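Local coordinates for conserved hypothetical exported protein (PDB 4JJA) that is of unproven function but probably hydrolyses peptidoglycan as a beta-N-acetylmuramidase, at residues 112-117 with 230-235; 148-152 with 298-302; 220-226 with 249-253; 242-247 with 266-271. All coordinates share one frame; numbering follows the deposited sequence.

Interaction 1: residues 112-117 with 230-235; sequences VGLRFY and YPSICL
Tyr230 stands out from helix 224-233 as a broad knob, and Val112, Leu114, Phe116 and Tyr117 form the hollow that receives it. Leu114 supplies one wall: its CG lies 3.6 Å from Tyr230 CD2, while the two methyls diverge, CD2 lying beside the phenol ring and CD1 reaching Pro231 CB at 3.8 Å. Phe116 presents its edge to a face of Tyr230 in an offset edge-to-face pair, with centroids 5.6 Å apart and planes at 78°. At the phenol tip, Tyr230 OH meets the edge of the Tyr117 ring, 3.6 Å from CD1, and the CG2 branch of Val112 covers a little more of the knob.

The fit is reciprocal, because Phe116 is itself a bump filling the notch between Tyr230 and the Cys234-Leu235 turn that follows. Its CG is held in the cleft flanked by its own N and C (chi1 43°), which swings the ring out of the type I turn Leu114-Tyr117 toward the helix. There CE1 touches Cys234 CB at 3.5 Å, Cys234 SG lies obliquely 4.4 Å from the Phe116 ring centroid, and Leu235 CD2 approaches Phe116 CE2 obliquely at 4.0 Å. Pro231 O is buried at the ring edge without a polar partner.

Tyr230 OH is hydrogen-bonded to bound glycerol, and Phe116 O is in weak hydrogen-bonding contact with glycerol. The loop follows strand 104-107 of the parallel sheet; loops at the C-terminal ends of such strands commonly line the binding site of Rossmann-like folds, and the glycerol is consistent with a pocket here.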
loop_
_atom_site.group_PDB
_atom_site.type_symbol
_atom_site.label_atom_id
_atom_site.label_comp_id
_atom_site.label_asym_id
_atom_site.label_seq_id
_atom_site.Cartn_x
_atom_site.Cartn_y
_atom_site.Cartn_z
ATOM N N VAL A 112 0.845 -2.313 -2.516
ATOM C CA VAL A 112 -0.448 -2.915 -2.875
ATOM C C VAL A 112 -1.490 -1.945 -3.422
ATOM O O VAL A 112 -2.581 -2.349 -3.752
ATOM C CB VAL A 112 -1.030 -3.755 -1.722
ATOM C CG1 VAL A 112 -0.035 -4.868 -1.306
ATOM C CG2 VAL A 112 -1.358 -2.901 -0.553
ATOM N N GLY A 113 -1.139 -0.665 -3.505
ATOM C CA GLY A 113 -2.001 0.323 -4.174
ATOM C C GLY A 113 -3.134 0.962 -3.431
ATOM O O GLY A 113 -4.124 1.345 -4.017
ATOM N N LEU A 114 -2.991 1.077 -2.105
ATOM C CA LEU A 114 -4.012 1.656 -1.272
ATOM C C LEU A 114 -3.484 2.863 -0.531
ATOM O O LEU A 114 -2.367 2.889 -0.022
ATOM C CB LEU A 114 -4.504 0.645 -0.225
ATOM C CG LEU A 114 -5.619 -0.273 -0.681
ATOM C CD1 LEU A 114 -6.887 0.523 -1.015
ATOM C CD2 LEU A 114 -5.139 -1.212 -1.792
ATOM N N ARG A 115 -4.348 3.855 -0.406
ATOM C CA ARG A 115 -3.981 5.075 0.345
ATOM C C ARG A 115 -3.617 4.819 1.806
ATOM O O ARG A 115 -2.830 5.534 2.376
ATOM C CB ARG A 115 -5.113 6.076 0.230
ATOM C CG ARG A 115 -4.810 7.453 0.739
ATOM C CD ARG A 115 -5.974 8.386 0.564
ATOM N NE ARG A 115 -7.095 8.021 1.381
ATOM C CZ ARG A 115 -8.378 8.190 1.047
ATOM N NH1 ARG A 115 -8.728 8.692 -0.132
ATOM N NH2 ARG A 115 -9.335 7.792 1.913
ATOM N N PHE A 116 -4.189 3.788 2.406
ATOM C CA PHE A 116 -3.962 3.450 3.788
ATOM C C PHE A 116 -2.929 2.358 3.984
ATOM O O PHE A 116 -2.710 1.913 5.121
ATOM C CB PHE A 116 -5.270 3.187 4.552
ATOM C CG PHE A 116 -6.297 2.372 3.825
ATOM C CD1 PHE A 116 -6.057 1.040 3.502
ATOM C CD2 PHE A 116 -7.525 2.925 3.492
ATOM C CE1 PHE A 116 -7.024 0.262 2.849
ATOM C CE2 PHE A 116 -8.485 2.155 2.845
ATOM C CZ PHE A 116 -8.227 0.838 2.507
ATOM N N TYR A 117 -2.202 1.988 2.906
ATOM C CA TYR A 117 -1.015 1.122 2.981
ATOM C C TYR A 117 0.156 2.064 2.770
ATOM O O TYR A 117 0.284 2.638 1.693
ATOM C CB TYR A 117 -1.098 0.055 1.928
ATOM C CG TYR A 117 -0.086 -1.066 2.127
ATOM C CD1 TYR A 117 -0.422 -2.170 2.869
ATOM C CD2 TYR A 117 1.149 -1.063 1.498
ATOM C CE1 TYR A 117 0.423 -3.215 3.051
ATOM C CE2 TYR A 117 2.046 -2.102 1.663
ATOM C CZ TYR A 117 1.670 -3.188 2.451
ATOM O OH TYR A 117 2.577 -4.219 2.580
ATOM N N TYR A 230 -8.733 -6.232 -0.109
ATOM C CA TYR A 230 -8.219 -5.275 0.824
ATOM C C TYR A 230 -8.890 -3.890 0.724
ATOM O O TYR A 230 -9.241 -3.319 1.787
ATOM C CB TYR A 230 -6.682 -5.250 0.714
ATOM C CG TYR A 230 -5.935 -4.358 1.645
ATOM C CD1 TYR A 230 -5.874 -4.593 3.004
ATOM C CD2 TYR A 230 -5.169 -3.332 1.152
ATOM C CE1 TYR A 230 -5.164 -3.761 3.856
ATOM C CE2 TYR A 230 -4.448 -2.497 1.983
ATOM C CZ TYR A 230 -4.468 -2.684 3.333
ATOM O OH TYR A 230 -3.743 -1.827 4.144
ATOM N N PRO A 231 -9.079 -3.342 -0.483
ATOM C CA PRO A 231 -9.707 -2.024 -0.514
ATOM C C PRO A 231 -11.070 -1.936 0.139
ATOM O O PRO A 231 -11.425 -0.899 0.700
ATOM C CB PRO A 231 -9.822 -1.723 -2.027
ATOM C CG PRO A 231 -8.774 -2.570 -2.638
ATOM C CD PRO A 231 -8.664 -3.819 -1.825
ATOM N N SER A 232 -11.834 -3.016 0.030
ATOM C CA SER A 232 -13.191 -3.088 0.592
ATOM C C SER A 232 -13.149 -3.514 2.062
ATOM O O SER A 232 -13.768 -2.905 2.921
ATOM C CB SER A 232 -14.053 -4.080 -0.209
ATOM O OG SER A 232 -14.181 -3.680 -1.560
ATOM N N ILE A 233 -12.378 -4.515 2.361
ATOM C CA ILE A 233 -12.402 -5.143 3.683
ATOM C C ILE A 233 -11.596 -4.388 4.732
ATOM O O ILE A 233 -11.971 -4.388 5.883
ATOM C CB ILE A 233 -11.977 -6.644 3.563
ATOM C CG1 ILE A 233 -13.008 -7.376 2.727
ATOM C CG2 ILE A 233 -11.805 -7.341 4.929
ATOM C CD1 ILE A 233 -14.390 -7.509 3.344
ATOM N N CYS A 234 -10.547 -3.680 4.348
ATOM C CA CYS A 234 -9.760 -2.922 5.311
ATOM C C CYS A 234 -10.578 -1.789 5.926
ATOM O O CYS A 234 -10.249 -1.334 6.996
ATOM C CB CYS A 234 -8.462 -2.359 4.676
ATOM S SG CYS A 234 -7.215 -1.882 5.885
ATOM N N LEU A 235 -11.681 -1.381 5.289
ATOM C CA LEU A 235 -12.568 -0.408 5.937
ATOM C C LEU A 235 -13.073 -0.869 7.282
ATOM O O LEU A 235 -13.427 -0.040 8.142
ATOM C CB LEU A 235 -13.695 -0.030 4.983
ATOM C CG LEU A 235 -13.224 0.558 3.634
ATOM C CD1 LEU A 235 -14.463 0.871 2.773
ATOM C CD2 LEU A 235 -12.353 1.785 3.805
#

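Interaction 2: residues 148-152 with 298-302; sequences HYVDG and WKKGI
His148 and Trp298 meet edge to face, the imidazole edge directed at the five-membered ring of the indole, with centroids 5.1 Å apart and planes at 66°. His148 and Tyr149 share the same first torsion, each ring folded over its own main chain, and this directs both toward the helix end; Tyr149 CD1 lies over one face of the imidazole, near its rim. Tyr149 CE2 reaches Gly301 CA at 3.6 Å, close packing against a residue with no side chain.

Asp151 makes the polar link. Its OD2 accepts from Ile302 N at 2.9 Å, the donor lying nearly on the C-O axis, and the same oxygen forms a salt bridge with Lys348. OD1 takes Trp351 NE1 and, weakly, Gly152 N, so both oxygens help to fix the rotation of the carboxylate. Ile302 runs alongside in the opposite direction: with chi2 extended at 171°, it carries CD1 to 3.7 Å from Gly152 N.

The arrangement is that of a helix C-terminus: helix 294-300 ends at Gly301, which leaves helical geometry with positive phi, and a carboxylate from the loop after strand 136-140 binds the next backbone N-H.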
loop_
_atom_site.group_PDB
_atom_site.type_symbol
_atom_site.label_atom_id
_atom_site.label_comp_id
_atom_site.label_asym_id
_atom_site.label_seq_id
_atom_site.Cartn_x
_atom_site.Cartn_y
_atom_site.Cartn_z
ATOM N N HIS A 148 -5.176 -1.444 -11.798
ATOM C CA HIS A 148 -6.112 -1.566 -12.891
ATOM C C HIS A 148 -7.328 -0.678 -12.729
ATOM O O HIS A 148 -8.179 -0.647 -13.637
ATOM C CB HIS A 148 -6.557 -3.026 -13.066
ATOM C CG HIS A 148 -7.099 -3.648 -11.812
ATOM N ND1 HIS A 148 -6.286 -3.918 -10.730
ATOM C CD2 HIS A 148 -8.353 -4.022 -11.456
ATOM C CE1 HIS A 148 -7.030 -4.435 -9.758
ATOM N NE2 HIS A 148 -8.291 -4.526 -10.176
ATOM N N TYR A 149 -7.454 0.029 -11.611
ATOM C CA TYR A 149 -8.579 0.924 -11.404
ATOM C C TYR A 149 -8.211 2.014 -10.453
ATOM O O TYR A 149 -7.175 1.984 -9.811
ATOM C CB TYR A 149 -9.836 0.187 -10.954
ATOM C CG TYR A 149 -9.866 -0.403 -9.566
ATOM C CD1 TYR A 149 -8.981 -1.381 -9.149
ATOM C CD2 TYR A 149 -10.857 0.015 -8.655
ATOM C CE1 TYR A 149 -9.106 -1.948 -7.846
ATOM C CE2 TYR A 149 -10.971 -0.541 -7.413
ATOM C CZ TYR A 149 -10.115 -1.536 -7.016
ATOM O OH TYR A 149 -10.298 -2.104 -5.783
ATOM N N VAL A 150 -9.110 2.997 -10.359
ATOM C CA VAL A 150 -9.056 4.129 -9.437
ATOM C C VAL A 150 -10.422 4.143 -8.739
ATOM O O VAL A 150 -11.459 3.998 -9.406
ATOM C CB VAL A 150 -8.781 5.444 -10.166
ATOM C CG1 VAL A 150 -8.745 6.634 -9.189
ATOM C CG2 VAL A 150 -7.477 5.331 -10.980
ATOM N N ASP A 151 -10.445 4.300 -7.410
ATOM C CA ASP A 151 -11.735 4.253 -6.721
ATOM C C ASP A 151 -11.650 4.919 -5.368
ATOM O O ASP A 151 -10.612 4.988 -4.720
ATOM C CB ASP A 151 -12.179 2.780 -6.561
ATOM C CG ASP A 151 -13.669 2.568 -6.622
ATOM O OD1 ASP A 151 -14.417 3.530 -6.784
ATOM O OD2 ASP A 151 -14.045 1.362 -6.500
ATOM N N GLY A 152 -12.824 5.348 -4.925
ATOM C CA GLY A 152 -12.999 5.927 -3.612
ATOM C C GLY A 152 -12.868 7.452 -3.615
ATOM O O GLY A 152 -12.388 8.046 -4.567
ATOM N N TRP A 298 -12.888 -7.917 -9.106
ATOM C CA TRP A 298 -12.478 -6.816 -10.013
ATOM C C TRP A 298 -13.671 -6.054 -10.532
ATOM O O TRP A 298 -13.645 -4.840 -10.663
ATOM C CB TRP A 298 -11.630 -7.344 -11.195
ATOM C CG TRP A 298 -10.420 -8.104 -10.792
ATOM C CD1 TRP A 298 -9.739 -8.033 -9.615
ATOM C CD2 TRP A 298 -9.767 -9.095 -11.578
ATOM N NE1 TRP A 298 -8.715 -8.928 -9.623
ATOM C CE2 TRP A 298 -8.683 -9.574 -10.832
ATOM C CE3 TRP A 298 -9.952 -9.560 -12.892
ATOM C CZ2 TRP A 298 -7.808 -10.541 -11.306
ATOM C CZ3 TRP A 298 -9.098 -10.556 -13.346
ATOM C CH2 TRP A 298 -8.035 -11.033 -12.565
ATOM N N LYS A 299 -14.773 -6.759 -10.799
ATOM C CA LYS A 299 -15.924 -6.088 -11.305
ATOM C C LYS A 299 -16.458 -5.008 -10.363
ATOM O O LYS A 299 -16.908 -3.944 -10.799
ATOM C CB LYS A 299 -17.013 -7.121 -11.579
ATOM C CG LYS A 299 -18.246 -6.532 -12.266
ATOM C CD LYS A 299 -19.313 -7.639 -12.449
ATOM C CE LYS A 299 -20.031 -8.002 -11.128
ATOM N NZ LYS A 299 -19.238 -8.836 -10.135
ATOM N N LYS A 300 -16.392 -5.269 -9.049
ATOM C CA LYS A 300 -17.044 -4.393 -8.101
ATOM C C LYS A 300 -16.141 -3.338 -7.490
ATOM O O LYS A 300 -16.657 -2.409 -6.899
ATOM C CB LYS A 300 -17.661 -5.276 -6.986
ATOM C CG LYS A 300 -18.823 -6.121 -7.566
ATOM C CD LYS A 300 -19.672 -6.753 -6.506
ATOM C CE LYS A 300 -20.825 -7.581 -7.073
ATOM N NZ LYS A 300 -21.611 -8.285 -5.994
ATOM N N GLY A 301 -14.815 -3.482 -7.573
ATOM C CA GLY A 301 -13.956 -2.441 -6.971
ATOM C C GLY A 301 -14.270 -2.281 -5.506
ATOM O O GLY A 301 -14.542 -3.253 -4.811
ATOM N N ILE A 302 -14.195 -1.060 -4.985
ATOM C CA ILE A 302 -14.572 -0.853 -3.581
ATOM C C ILE A 302 -16.053 -1.180 -3.444
ATOM O O ILE A 302 -16.885 -0.587 -4.112
ATOM C CB ILE A 302 -14.276 0.554 -3.121
ATOM C CG1 ILE A 302 -12.768 0.836 -3.149
ATOM C CG2 ILE A 302 -14.865 0.830 -1.711
ATOM C CD1 ILE A 302 -12.398 2.302 -2.896
#

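Interaction 3: residues 220-226 with 249-253; sequences NLPNMKA and LPFQV
Asn223 and Gln252 join the two segments through their amides. Asn223 ND2 donates to Gln252 OE1 at 3.1 Å, nearly straight at 165°; the acceptor lies in the Asn223 amide plane, but the donor stands 38° above the Gln252 carbonyl plane, off its lone pairs, and the two amide planes are 75° apart. Around this bond the contact is mostly van der Waals packing. Pro222 CD rests 3.7 Å from Pro250 CG, and Pro250 CB packs against the Asn220 side chain. Asn220 O points at the edge of the Phe251 ring, 3.2 Å from CD2, and Leu221 CD2 approaches Phe251 CD2 obliquely. Ala226 CB packs 3.6 Å from Pro250 O.

A second layer fixes the amides. Asn223 is the N-cap of helix 224-233, its OD1 accepting from Ala226 N at 2.9 Å; this bond orients the side chain and leaves ND2 facing Gln252. Gln252 folds back within its own segment, NE2 giving a straight bond to Pro250 O at 3.0 Å, which keeps OE1 toward Asn223. The type II turn from Leu249 to Gln252, closed by Gln252 N and Leu249 O, puts Pro250 and Phe251 at its two central positions, with Phe251 at positive phi.

Further out, Lys225 NZ binds Leu292 O and pairs with Asp294. Phe251 packs on Ile233 and lies edge-to-face with Tyr230, both on helix 224-233, so the turn lies along that helix from its N-terminal end, just before the chain enters strand 253-256 of the antiparallel sheet.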
loop_
_atom_site.group_PDB
_atom_site.type_symbol
_atom_site.label_atom_id
_atom_site.label_comp_id
_atom_site.label_asym_id
_atom_site.label_seq_id
_atom_site.Cartn_x
_atom_site.Cartn_y
_atom_site.Cartn_z
ATOM N N ASN A 220 -0.399 -10.492 6.825
ATOM C CA ASN A 220 -1.848 -10.722 6.710
ATOM C C ASN A 220 -2.417 -10.371 5.335
ATOM O O ASN A 220 -3.618 -10.329 5.173
ATOM C CB ASN A 220 -2.627 -10.067 7.879
ATOM C CG ASN A 220 -2.374 -10.806 9.157
ATOM O OD1 ASN A 220 -2.825 -11.921 9.314
ATOM N ND2 ASN A 220 -1.568 -10.233 10.033
ATOM N N LEU A 221 -1.543 -10.202 4.349
ATOM C CA LEU A 221 -1.930 -10.161 2.929
ATOM C C LEU A 221 -1.263 -11.332 2.234
ATOM O O LEU A 221 -0.326 -11.178 1.435
ATOM C CB LEU A 221 -1.546 -8.809 2.287
ATOM C CG LEU A 221 -2.319 -7.605 2.809
ATOM C CD1 LEU A 221 -1.739 -6.322 2.214
ATOM C CD2 LEU A 221 -3.809 -7.739 2.469
ATOM N N PRO A 222 -1.722 -12.555 2.559
ATOM C CA PRO A 222 -0.920 -13.712 2.200
ATOM C C PRO A 222 -1.103 -14.130 0.776
ATOM O O PRO A 222 -0.271 -14.938 0.310
ATOM C CB PRO A 222 -1.445 -14.799 3.128
ATOM C CG PRO A 222 -2.854 -14.396 3.363
ATOM C CD PRO A 222 -2.785 -12.905 3.517
ATOM N N ASN A 223 -2.184 -13.720 0.130
ATOM C CA ASN A 223 -2.539 -14.168 -1.202
ATOM C C ASN A 223 -3.185 -13.031 -2.021
ATOM O O ASN A 223 -3.434 -11.933 -1.503
ATOM C CB ASN A 223 -3.409 -15.441 -1.164
ATOM C CG ASN A 223 -4.748 -15.214 -0.492
ATOM O OD1 ASN A 223 -5.161 -14.093 -0.325
ATOM N ND2 ASN A 223 -5.399 -16.263 -0.093
HETATM N N MSE A 224 -3.453 -13.309 -3.295
HETATM C CA MSE A 224 -4.006 -12.303 -4.135
HETATM C C MSE A 224 -5.472 -12.000 -3.810
HETATM O O MSE A 224 -5.916 -10.864 -3.990
HETATM C CB MSE A 224 -3.814 -12.605 -5.612
HETATM C CG MSE A 224 -2.330 -12.604 -6.030
HETATM SE SE MSE A 224 -1.442 -10.957 -5.606
HETATM C CE MSE A 224 -2.491 -9.779 -6.705
ATOM N N LYS A 225 -6.204 -12.958 -3.298
ATOM C CA LYS A 225 -7.562 -12.740 -2.903
ATOM C C LYS A 225 -7.631 -11.640 -1.830
ATOM O O LYS A 225 -8.450 -10.713 -1.904
ATOM C CB LYS A 225 -8.214 -14.025 -2.375
ATOM C CG LYS A 225 -9.704 -14.040 -2.440
ATOM C CD LYS A 225 -10.201 -14.301 -3.879
ATOM C CE LYS A 225 -10.023 -15.732 -4.346
ATOM N NZ LYS A 225 -10.292 -15.726 -5.797
ATOM N N ALA A 226 -6.749 -11.750 -0.842
ATOM C CA ALA A 226 -6.690 -10.768 0.241
ATOM C C ALA A 226 -6.341 -9.404 -0.355
ATOM O O ALA A 226 -6.897 -8.395 0.025
ATOM C CB ALA A 226 -5.632 -11.194 1.254
ATOM N N LEU A 249 -7.670 -16.938 6.877
ATOM C CA LEU A 249 -8.289 -16.168 5.816
ATOM C C LEU A 249 -8.310 -14.654 6.090
ATOM O O LEU A 249 -9.334 -13.993 5.936
ATOM C CB LEU A 249 -9.713 -16.704 5.551
ATOM C CG LEU A 249 -9.837 -18.112 5.035
ATOM C CD1 LEU A 249 -11.318 -18.533 4.990
ATOM C CD2 LEU A 249 -9.163 -18.292 3.691
ATOM N N PRO A 250 -7.158 -14.084 6.468
ATOM C CA PRO A 250 -7.167 -12.636 6.727
ATOM C C PRO A 250 -7.524 -11.848 5.491
ATOM O O PRO A 250 -7.103 -12.142 4.390
ATOM C CB PRO A 250 -5.747 -12.345 7.186
ATOM C CG PRO A 250 -4.936 -13.392 6.532
ATOM C CD PRO A 250 -5.808 -14.653 6.540
ATOM N N PHE A 251 -8.341 -10.820 5.707
ATOM C CA PHE A 251 -8.856 -9.950 4.652
ATOM C C PHE A 251 -9.772 -10.646 3.675
ATOM O O PHE A 251 -10.155 -10.051 2.670
ATOM C CB PHE A 251 -7.780 -9.127 3.933
ATOM C CG PHE A 251 -7.171 -8.068 4.810
ATOM C CD1 PHE A 251 -7.796 -6.859 4.995
ATOM C CD2 PHE A 251 -6.016 -8.306 5.488
ATOM C CE1 PHE A 251 -7.250 -5.920 5.828
ATOM C CE2 PHE A 251 -5.484 -7.358 6.298
ATOM C CZ PHE A 251 -6.098 -6.184 6.501
ATOM N N GLN A 252 -10.239 -11.854 4.016
ATOM C CA GLN A 252 -11.080 -12.635 3.122
ATOM C C GLN A 252 -12.378 -13.083 3.767
ATOM O O GLN A 252 -13.126 -13.863 3.203
ATOM C CB GLN A 252 -10.313 -13.848 2.598
ATOM C CG GLN A 252 -9.074 -13.501 1.775
ATOM C CD GLN A 252 -8.067 -14.611 1.787
ATOM O OE1 GLN A 252 -8.184 -15.533 0.972
ATOM N NE2 GLN A 252 -7.137 -14.595 2.734
ATOM N N VAL A 253 -12.614 -12.601 4.996
ATOM C CA VAL A 253 -13.809 -12.867 5.799
ATOM C C VAL A 253 -14.168 -11.608 6.571
ATOM O O VAL A 253 -13.312 -10.712 6.725
ATOM C CB VAL A 253 -13.585 -14.063 6.769
ATOM C CG1 VAL A 253 -13.114 -15.341 6.075
ATOM C CG2 VAL A 253 -12.609 -13.642 7.879
#

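Interaction 4: residues 242-247 with 266-271; sequences SLGRGT and FTPRSI
Phe266 turns its ring edge to Ser242 and meets the Thr247 methyl obliquely, beside two successive tight turns: an ST turn, in which Ser242 OG accepts from Gly244 N, and a type II beta turn from Gly244 to Thr247. The Phe266 side chain can be followed outward. CB lies 4.3 Å from Thr247 CG2, and because CG is staggered over its own main chain, with N on one flank and C on the other (chi1 61°), the ring is directed toward the turns. CD2 then comes to 3.6 Å from the same methyl. Further on, CE2 meets Ser242 OG, in the ring-edge direction, at 3.3 Å, and CZ at the tip touches Ser242 CB at 3.9 Å. Ser242 OG thus serves a backbone N-H while lying on the rim of an aromatic ring.

Pro268 continues the packing, CB standing 3.4 Å from Arg245 O. Gly246, lacking a side chain, lets the two backbones come close, and Ile271 CD1 covers its CA at 3.6 Å. Here Arg269 N donates to Gly246 O at 2.9 Å, with the donor tilted 29° from the carbonyl plane. The Arg245 side chain leads away to a salt bridge with Glu237 and to a glycerol; that of Arg269 binds Asn281, and Thr267 CG2 sits over its guanidinium centre.

Phe266 closes edge strand 265-266 of the antiparallel sheet, so the contact ties the loop before strand 253-256 to the opposite edge strand. A water completes it, donating to both Gly246 O and Thr267 O, the latter at 2.8 Å.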
loop_
_atom_site.group_PDB
_atom_site.type_symbol
_atom_site.label_atom_id
_atom_site.label_comp_id
_atom_site.label_asym_id
_atom_site.label_seq_id
_atom_site.Cartn_x
_atom_site.Cartn_y
_atom_site.Cartn_z
ATOM N N SER A 242 -14.169 -8.037 13.000
ATOM C CA SER A 242 -12.956 -8.739 12.611
ATOM C C SER A 242 -12.962 -8.958 11.089
ATOM O O SER A 242 -13.990 -9.347 10.509
ATOM C CB SER A 242 -12.866 -10.127 13.287
ATOM O OG SER A 242 -11.753 -10.877 12.764
ATOM N N LEU A 243 -11.775 -8.814 10.491
ATOM C CA LEU A 243 -11.583 -9.113 9.087
ATOM C C LEU A 243 -10.684 -10.337 8.905
ATOM O O LEU A 243 -10.111 -10.574 7.821
ATOM C CB LEU A 243 -11.091 -7.889 8.321
ATOM C CG LEU A 243 -9.878 -7.148 8.857
ATOM C CD1 LEU A 243 -8.564 -7.895 8.665
ATOM C CD2 LEU A 243 -9.776 -5.772 8.177
ATOM N N GLY A 244 -10.561 -11.136 9.974
ATOM C CA GLY A 244 -9.859 -12.411 9.860
ATOM C C GLY A 244 -8.416 -12.440 10.280
ATOM O O GLY A 244 -7.762 -13.478 10.097
ATOM N N ARG A 245 -7.882 -11.351 10.813
ATOM C CA ARG A 245 -6.546 -11.489 11.451
ATOM C C ARG A 245 -6.678 -12.538 12.559
ATOM O O ARG A 245 -7.611 -12.501 13.335
ATOM C CB ARG A 245 -6.036 -10.200 12.005
ATOM C CG ARG A 245 -5.684 -9.145 10.970
ATOM C CD ARG A 245 -5.217 -7.886 11.743
ATOM N NE ARG A 245 -5.151 -6.691 10.906
ATOM C CZ ARG A 245 -4.121 -6.326 10.186
ATOM N NH1 ARG A 245 -2.980 -6.990 10.272
ATOM N NH2 ARG A 245 -4.183 -5.221 9.444
ATOM N N GLY A 246 -5.713 -13.442 12.630
ATOM C CA GLY A 246 -5.764 -14.564 13.566
ATOM C C GLY A 246 -6.409 -15.828 13.001
ATOM O O GLY A 246 -6.580 -16.777 13.749
ATOM N N THR A 247 -6.709 -15.825 11.685
ATOM C CA THR A 247 -7.314 -16.944 11.032
ATOM C C THR A 247 -6.465 -17.310 9.797
ATOM O O THR A 247 -5.551 -16.593 9.413
ATOM C CB THR A 247 -8.784 -16.688 10.590
ATOM O OG1 THR A 247 -8.803 -15.886 9.404
ATOM C CG2 THR A 247 -9.624 -16.103 11.729
ATOM N N PHE A 266 -15.838 -18.079 12.609
ATOM C CA PHE A 266 -14.406 -18.225 12.797
ATOM C C PHE A 266 -14.009 -17.696 14.133
ATOM O O PHE A 266 -14.698 -16.879 14.699
ATOM C CB PHE A 266 -13.628 -17.518 11.677
ATOM C CG PHE A 266 -13.866 -16.048 11.588
ATOM C CD1 PHE A 266 -14.911 -15.548 10.828
ATOM C CD2 PHE A 266 -13.047 -15.142 12.248
ATOM C CE1 PHE A 266 -15.116 -14.166 10.755
ATOM C CE2 PHE A 266 -13.274 -13.757 12.126
ATOM C CZ PHE A 266 -14.308 -13.274 11.385
ATOM N N THR A 267 -12.857 -18.109 14.630
ATOM C CA THR A 267 -12.348 -17.615 15.882
ATOM C C THR A 267 -10.917 -17.168 15.704
ATOM O O THR A 267 -10.002 -17.979 15.524
ATOM C CB THR A 267 -12.399 -18.718 16.988
ATOM O OG1 THR A 267 -13.753 -19.202 17.101
ATOM C CG2 THR A 267 -11.873 -18.182 18.319
ATOM N N PRO A 268 -10.678 -15.851 15.760
ATOM C CA PRO A 268 -9.307 -15.374 15.728
ATOM C C PRO A 268 -8.455 -15.985 16.858
ATOM O O PRO A 268 -8.888 -16.052 18.023
ATOM C CB PRO A 268 -9.464 -13.846 15.869
ATOM C CG PRO A 268 -10.859 -13.599 15.355
ATOM C CD PRO A 268 -11.639 -14.751 15.894
ATOM N N ARG A 269 -7.224 -16.396 16.548
ATOM C CA ARG A 269 -6.279 -16.956 17.498
ATOM C C ARG A 269 -5.025 -16.120 17.547
ATOM O O ARG A 269 -4.710 -15.368 16.615
ATOM C CB ARG A 269 -5.946 -18.389 17.112
ATOM C CG ARG A 269 -7.134 -19.273 17.097
ATOM C CD ARG A 269 -7.876 -19.360 18.434
ATOM N NE ARG A 269 -8.919 -20.359 18.395
ATOM C CZ ARG A 269 -9.766 -20.595 19.382
ATOM N NH1 ARG A 269 -9.689 -19.904 20.503
ATOM N NH2 ARG A 269 -10.701 -21.520 19.259
ATOM N N SER A 270 -4.274 -16.278 18.635
ATOM C CA SER A 270 -3.073 -15.497 18.837
ATOM C C SER A 270 -1.912 -16.200 18.151
ATOM O O SER A 270 -1.463 -17.216 18.624
ATOM C CB SER A 270 -2.781 -15.402 20.356
ATOM O OG SER A 270 -1.623 -14.643 20.562
ATOM N N ILE A 271 -1.512 -15.691 16.999
ATOM C CA ILE A 271 -0.543 -16.335 16.117
ATOM C C ILE A 271 0.499 -15.324 15.740
ATOM O O ILE A 271 0.279 -14.116 15.831
ATOM C CB ILE A 271 -1.234 -16.950 14.882
ATOM C CG1 ILE A 271 -2.015 -15.912 14.046
ATOM C CG2 ILE A 271 -2.156 -18.129 15.289
ATOM C CD1 ILE A 271 -2.804 -16.470 12.854
HETATM O O HOH W 1 -8.455 -19.196 13.474
#

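In the fold
Helix 224-233 is the hub: interactions 1 and 3 use opposite ends of it, their centres about 12 Å apart, and Pro231 of interaction 1 also packs on Tyr149 of interaction 2, whose centre is about 11 Å from that of interaction 1. Interactions 3 and 4, centres about 12 Å apart, meet where Phe251 N probably bonds to Leu243 O, while interactions 2 and 4 have centres about 26 Å apart and do not touch. Along the chain, interactions 1 and 2 interlock, as do 1 and 3 and also 3 and 4; interactions 3 and 4 both fall between the segments of interaction 2. Interactions 1 and 2 thereby join loops of the Rossmann-like parallel-sheet part to the C-terminal part, whereas interaction 4 lies wholly within the latter.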